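Local coordinates for protein luciferase-like monooxygenase (Streptomyces bottropensis, PDB 7BIP) that probably acts as a monooxygenase of the bacterial luciferase-like family in the biosynthesis of the aromatic polyketide rishirilide, at residues M1-E15 with G317-A329. Sequence-based numbering, arbitrary orientation.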
loop_
_atom_site.group_PDB
_atom_site.type_symbol
_atom_site.label_atom_id
_atom_site.label_comp_id
_atom_site.label_asym_id
_atom_site.label_seq_id
_atom_site.Cartn_x
_atom_site.Cartn_y
_atom_site.Cartn_z
ATOM N N MET A 1 -25.194 12.357 12.798
ATOM C CA MET A 1 -24.810 11.240 11.935
ATOM C C MET A 1 -23.764 11.657 10.919
ATOM O O MET A 1 -23.795 12.780 10.416
ATOM C CB MET A 1 -26.017 10.678 11.177
ATOM C CG MET A 1 -27.167 10.230 12.039
ATOM S SD MET A 1 -26.781 8.791 13.044
ATOM C CE MET A 1 -26.122 7.637 11.852
ATOM N N LYS A 2 -22.852 10.742 10.598
ATOM C CA LYS A 2 -21.956 10.887 9.455
ATOM C C LYS A 2 -22.173 9.722 8.503
ATOM O O LYS A 2 -22.518 8.617 8.936
ATOM C CB LYS A 2 -20.473 10.916 9.886
ATOM C CG LYS A 2 -20.088 12.085 10.805
ATOM C CD LYS A 2 -20.232 13.415 10.090
ATOM C CE LYS A 2 -19.465 14.513 10.801
ATOM N NZ LYS A 2 -19.620 15.805 10.084
ATOM N N PHE A 3 -21.970 9.964 7.202
ATOM C CA PHE A 3 -22.182 8.931 6.186
ATOM C C PHE A 3 -21.008 8.911 5.226
ATOM O O PHE A 3 -20.731 9.917 4.563
ATOM C CB PHE A 3 -23.481 9.157 5.394
ATOM C CG PHE A 3 -24.704 9.260 6.254
ATOM C CD1 PHE A 3 -25.407 8.120 6.630
ATOM C CD2 PHE A 3 -25.147 10.494 6.691
ATOM C CE1 PHE A 3 -26.543 8.224 7.438
ATOM C CE2 PHE A 3 -26.272 10.600 7.503
ATOM C CZ PHE A 3 -26.965 9.462 7.872
ATOM N N GLY A 4 -20.341 7.762 5.139
ATOM C CA GLY A 4 -19.350 7.532 4.111
ATOM C C GLY A 4 -19.712 6.315 3.292
ATOM O O GLY A 4 -20.817 5.775 3.430
ATOM N N ILE A 5 -18.814 5.872 2.421
ATOM C CA ILE A 5 -19.095 4.686 1.622
ATOM C C ILE A 5 -18.070 3.619 1.956
ATOM O O ILE A 5 -16.919 3.910 2.297
ATOM C CB ILE A 5 -19.097 4.958 0.105
ATOM C CG1 ILE A 5 -17.718 5.455 -0.345
ATOM C CG2 ILE A 5 -20.229 5.944 -0.261
ATOM C CD1 ILE A 5 -17.483 5.332 -1.859
ATOM N N ASN A 6 -18.515 2.370 1.874
ATOM C CA ASN A 6 -17.673 1.205 2.066
ATOM C C ASN A 6 -17.581 0.485 0.731
ATOM O O ASN A 6 -18.582 0.363 0.011
ATOM C CB ASN A 6 -18.260 0.287 3.143
ATOM C CG ASN A 6 -17.252 -0.705 3.695
ATOM O OD1 ASN A 6 -16.180 -0.902 3.130
ATOM N ND2 ASN A 6 -17.607 -1.348 4.808
ATOM N N LEU A 7 -16.380 0.049 0.385
ATOM C CA LEU A 7 -16.110 -0.596 -0.900
ATOM C C LEU A 7 -15.601 -2.009 -0.617
ATOM O O LEU A 7 -14.421 -2.322 -0.765
ATOM C CB LEU A 7 -15.108 0.229 -1.735
ATOM C CG LEU A 7 -15.668 1.581 -2.188
ATOM C CD1 LEU A 7 -14.589 2.480 -2.811
ATOM C CD2 LEU A 7 -16.873 1.403 -3.148
ATOM N N PHE A 8 -16.520 -2.859 -0.185
ATOM C CA PHE A 8 -16.222 -4.241 0.162
ATOM C C PHE A 8 -16.444 -5.077 -1.088
ATOM O O PHE A 8 -17.591 -5.225 -1.522
ATOM C CB PHE A 8 -17.152 -4.689 1.285
ATOM C CG PHE A 8 -16.805 -6.014 1.924
ATOM C CD1 PHE A 8 -16.728 -6.117 3.305
ATOM C CD2 PHE A 8 -16.624 -7.159 1.169
ATOM C CE1 PHE A 8 -16.432 -7.325 3.915
ATOM C CE2 PHE A 8 -16.333 -8.371 1.779
ATOM C CZ PHE A 8 -16.239 -8.446 3.152
ATOM N N PRO A 9 -15.401 -5.661 -1.692
ATOM C CA PRO A 9 -15.615 -6.463 -2.908
ATOM C C PRO A 9 -16.153 -7.852 -2.580
ATOM O O PRO A 9 -15.605 -8.567 -1.741
ATOM C CB PRO A 9 -14.216 -6.541 -3.530
ATOM C CG PRO A 9 -13.296 -6.430 -2.372
ATOM C CD PRO A 9 -13.976 -5.540 -1.346
ATOM N N THR A 10 -17.245 -8.228 -3.242
ATOM C CA THR A 10 -17.782 -9.587 -3.194
ATOM C C THR A 10 -17.936 -9.993 -4.651
ATOM O O THR A 10 -19.024 -9.911 -5.226
ATOM C CB THR A 10 -19.103 -9.663 -2.418
ATOM O OG1 THR A 10 -19.992 -8.637 -2.878
ATOM C CG2 THR A 10 -18.851 -9.454 -0.959
ATOM N N VAL A 11 -16.824 -10.403 -5.256
ATOM C CA VAL A 11 -16.751 -10.557 -6.701
ATOM C C VAL A 11 -15.538 -11.413 -7.019
ATOM O O VAL A 11 -14.527 -11.369 -6.313
ATOM C CB VAL A 11 -16.678 -9.175 -7.400
ATOM C CG1 VAL A 11 -15.427 -8.417 -6.949
ATOM C CG2 VAL A 11 -16.715 -9.342 -8.906
ATOM N N GLY A 12 -15.649 -12.209 -8.079
ATOM C CA GLY A 12 -14.540 -12.989 -8.566
ATOM C C GLY A 12 -14.314 -12.729 -10.038
ATOM O O GLY A 12 -15.116 -12.060 -10.695
ATOM N N PRO A 13 -13.220 -13.263 -10.585
ATOM C CA PRO A 13 -12.819 -12.878 -11.950
ATOM C C PRO A 13 -13.832 -13.239 -13.020
ATOM O O PRO A 13 -13.850 -12.596 -14.077
ATOM C CB PRO A 13 -11.488 -13.617 -12.161
ATOM C CG PRO A 13 -11.331 -14.549 -11.006
ATOM C CD PRO A 13 -12.190 -14.047 -9.889
ATOM N N ALA A 14 -14.691 -14.228 -12.785
ATOM C CA ALA A 14 -15.713 -14.548 -13.772
ATOM C C ALA A 14 -16.810 -13.492 -13.838
ATOM O O ALA A 14 -17.491 -13.393 -14.863
ATOM C CB ALA A 14 -16.319 -15.921 -13.476
ATOM N N GLU A 15 -17.000 -12.703 -12.776
ATOM C CA GLU A 15 -18.007 -11.644 -12.783
ATOM C C GLU A 15 -17.443 -10.300 -13.213
ATOM O O GLU A 15 -18.102 -9.563 -13.951
ATOM C CB GLU A 15 -18.634 -11.475 -11.399
ATOM C CG GLU A 15 -19.293 -12.710 -10.831
ATOM C CD GLU A 15 -19.530 -12.579 -9.340
ATOM O OE1 GLU A 15 -20.631 -12.127 -8.950
ATOM O OE2 GLU A 15 -18.612 -12.922 -8.562
ATOM N N GLY A 317 -28.345 6.523 18.713
ATOM C CA GLY A 317 -27.731 7.826 18.823
ATOM C C GLY A 317 -27.013 8.194 17.540
ATOM O O GLY A 317 -27.155 7.542 16.501
ATOM N N ASP A 318 -26.224 9.260 17.617
ATOM C CA ASP A 318 -25.477 9.722 16.451
ATOM C C ASP A 318 -24.164 8.960 16.309
ATOM O O ASP A 318 -23.417 8.811 17.280
ATOM C CB ASP A 318 -25.208 11.219 16.563
ATOM C CG ASP A 318 -26.398 12.046 16.162
ATOM O OD1 ASP A 318 -26.836 11.921 15.002
ATOM O OD2 ASP A 318 -26.905 12.807 17.010
ATOM N N PHE A 319 -23.874 8.480 15.102
ATOM C CA PHE A 319 -22.632 7.744 14.858
ATOM C C PHE A 319 -22.315 7.828 13.366
ATOM O O PHE A 319 -22.958 8.576 12.621
ATOM C CB PHE A 319 -22.737 6.301 15.376
ATOM C CG PHE A 319 -23.749 5.448 14.642
ATOM C CD1 PHE A 319 -23.338 4.554 13.663
ATOM C CD2 PHE A 319 -25.100 5.530 14.941
ATOM C CE1 PHE A 319 -24.258 3.771 12.985
ATOM C CE2 PHE A 319 -26.027 4.743 14.266
ATOM C CZ PHE A 319 -25.600 3.859 13.282
ATOM N N THR A 320 -21.294 7.087 12.941
ATOM C CA THR A 320 -20.792 7.110 11.571
ATOM C C THR A 320 -21.212 5.833 10.849
ATOM O O THR A 320 -20.850 4.729 11.274
ATOM C CB THR A 320 -19.272 7.259 11.571
ATOM O OG1 THR A 320 -18.918 8.491 12.222
ATOM C CG2 THR A 320 -18.736 7.261 10.151
ATOM N N ILE A 321 -21.971 5.983 9.760
ATOM C CA ILE A 321 -22.411 4.850 8.947
ATOM C C ILE A 321 -21.562 4.802 7.686
ATOM O O ILE A 321 -21.342 5.838 7.045
ATOM C CB ILE A 321 -23.900 4.964 8.579
ATOM C CG1 ILE A 321 -24.785 4.576 9.769
ATOM C CG2 ILE A 321 -24.219 4.081 7.353
ATOM C CD1 ILE A 321 -26.292 4.767 9.546
ATOM N N SER A 322 -21.095 3.606 7.328
ATOM C CA SER A 322 -20.483 3.358 6.026
ATOM C C SER A 322 -21.502 2.642 5.153
ATOM O O SER A 322 -21.988 1.564 5.519
ATOM C CB SER A 322 -19.204 2.521 6.132
ATOM O OG SER A 322 -18.270 3.111 7.011
ATOM N N LEU A 323 -21.817 3.239 4.006
ATOM C CA LEU A 323 -22.795 2.678 3.076
ATOM C C LEU A 323 -22.070 1.757 2.101
ATOM O O LEU A 323 -21.271 2.216 1.285
ATOM C CB LEU A 323 -23.518 3.804 2.341
ATOM C CG LEU A 323 -24.126 4.882 3.242
ATOM C CD1 LEU A 323 -24.383 6.139 2.426
ATOM C CD2 LEU A 323 -25.419 4.375 3.901
ATOM N N GLN A 324 -22.336 0.460 2.196
ATOM C CA GLN A 324 -21.679 -0.514 1.331
ATOM C C GLN A 324 -22.407 -0.556 -0.014
ATOM O O GLN A 324 -23.521 -1.087 -0.102
ATOM C CB GLN A 324 -21.666 -1.879 2.015
ATOM C CG GLN A 324 -21.228 -2.997 1.101
ATOM C CD GLN A 324 -19.889 -2.696 0.489
ATOM O OE1 GLN A 324 -18.974 -2.251 1.177
ATOM N NE2 GLN A 324 -19.765 -2.917 -0.808
ATOM N N VAL A 325 -21.787 -0.020 -1.075
ATOM C CA VAL A 325 -22.514 0.306 -2.307
ATOM C C VAL A 325 -22.135 -0.571 -3.493
ATOM O O VAL A 325 -22.707 -0.387 -4.575
ATOM C CB VAL A 325 -22.350 1.793 -2.689
ATOM C CG1 VAL A 325 -23.021 2.711 -1.652
ATOM C CG2 VAL A 325 -20.879 2.161 -2.843
ATOM N N ILE A 326 -21.225 -1.530 -3.337
ATOM C CA ILE A 326 -20.858 -2.401 -4.449
ATOM C C ILE A 326 -21.136 -3.850 -4.079
ATOM O O ILE A 326 -21.177 -4.216 -2.901
ATOM C CB ILE A 326 -19.380 -2.215 -4.864
ATOM C CG1 ILE A 326 -18.453 -2.592 -3.708
ATOM C CG2 ILE A 326 -19.140 -0.781 -5.308
ATOM C CD1 ILE A 326 -16.994 -2.626 -4.065
ATOM N N SER A 327 -21.347 -4.675 -5.103
ATOM C CA SER A 327 -21.553 -6.105 -4.878
ATOM C C SER A 327 -21.647 -6.877 -6.185
ATOM O O SER A 327 -22.506 -6.590 -7.025
ATOM C CB SER A 327 -22.812 -6.374 -4.051
ATOM O OG SER A 327 -22.929 -7.768 -3.788
ATOM N N GLY A 328 -20.778 -7.869 -6.348
ATOM C CA GLY A 328 -20.872 -8.747 -7.495
ATOM C C GLY A 328 -20.654 -7.986 -8.780
ATOM O O GLY A 328 -19.788 -7.111 -8.879
ATOM N N ALA A 329 -21.458 -8.319 -9.782
ATOM C CA ALA A 329 -21.410 -7.654 -11.070
ATOM C C ALA A 329 -22.318 -6.432 -11.129
ATOM O O ALA A 329 -22.656 -5.988 -12.233
ATOM C CB ALA A 329 -21.777 -8.638 -12.186
HETATM O O HOH W 1 -20.809 -6.368 -1.420
HETATM O O HOH W 2 -18.311 -6.214 -5.231
HETATM O O HOH W 3 -23.107 -10.763 -9.324
#
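Lys2 to Asn6 and Thr320 to Gln324 pair as parallel strands, the first and last of the TIM barrel of luciferase-like monooxygenases, so their ladder closes the barrel. Five backbone bonds carry it, from Lys2 N donating to Phe319 O at one end to Asn6 N donating to Leu323 O (2.8 Å) at the other. The next, Val325 N to Asn6 O, is weak at 3.4 Å, and there the Gln324 side chain takes over. Its CG lies anti to the backbone N (chi1 170°) and the chain bends at chi2, which turns the amide back toward the first strand's continuation. Gln324 OE1 accepts Phe8 N at 2.9 Å, while Gln324 NE2 donates to Ile326 O at 2.8 Å, nearly in its own amide plane, two bonds that hold the amide as modelled. A leucine here would probably leave Phe8 N without its mate across the contact and Ile326 O without its amide donor.

At the opposite end, the terminal amine of Met1 forms a salt bridge with Asp318 OD1, approaching 45° out of the carboxylate plane; Arg313 also pairs with that oxygen, and Glu225 with the amine. Bends at chi2 and chi3 fold the Met1 chain so that CE sits over one face of the Phe319 ring, a CH-pi contact 18° off the normal, and also meets Ile321 CD1. Ser322 points to the Asn6 face, where its OG bonds to His39 and Lys41; on the other, helix 18-35 packs on Ile5. Past the ladder, one water accepts from Thr10 N at 3.0 Å and, weakly, from Gly328 N.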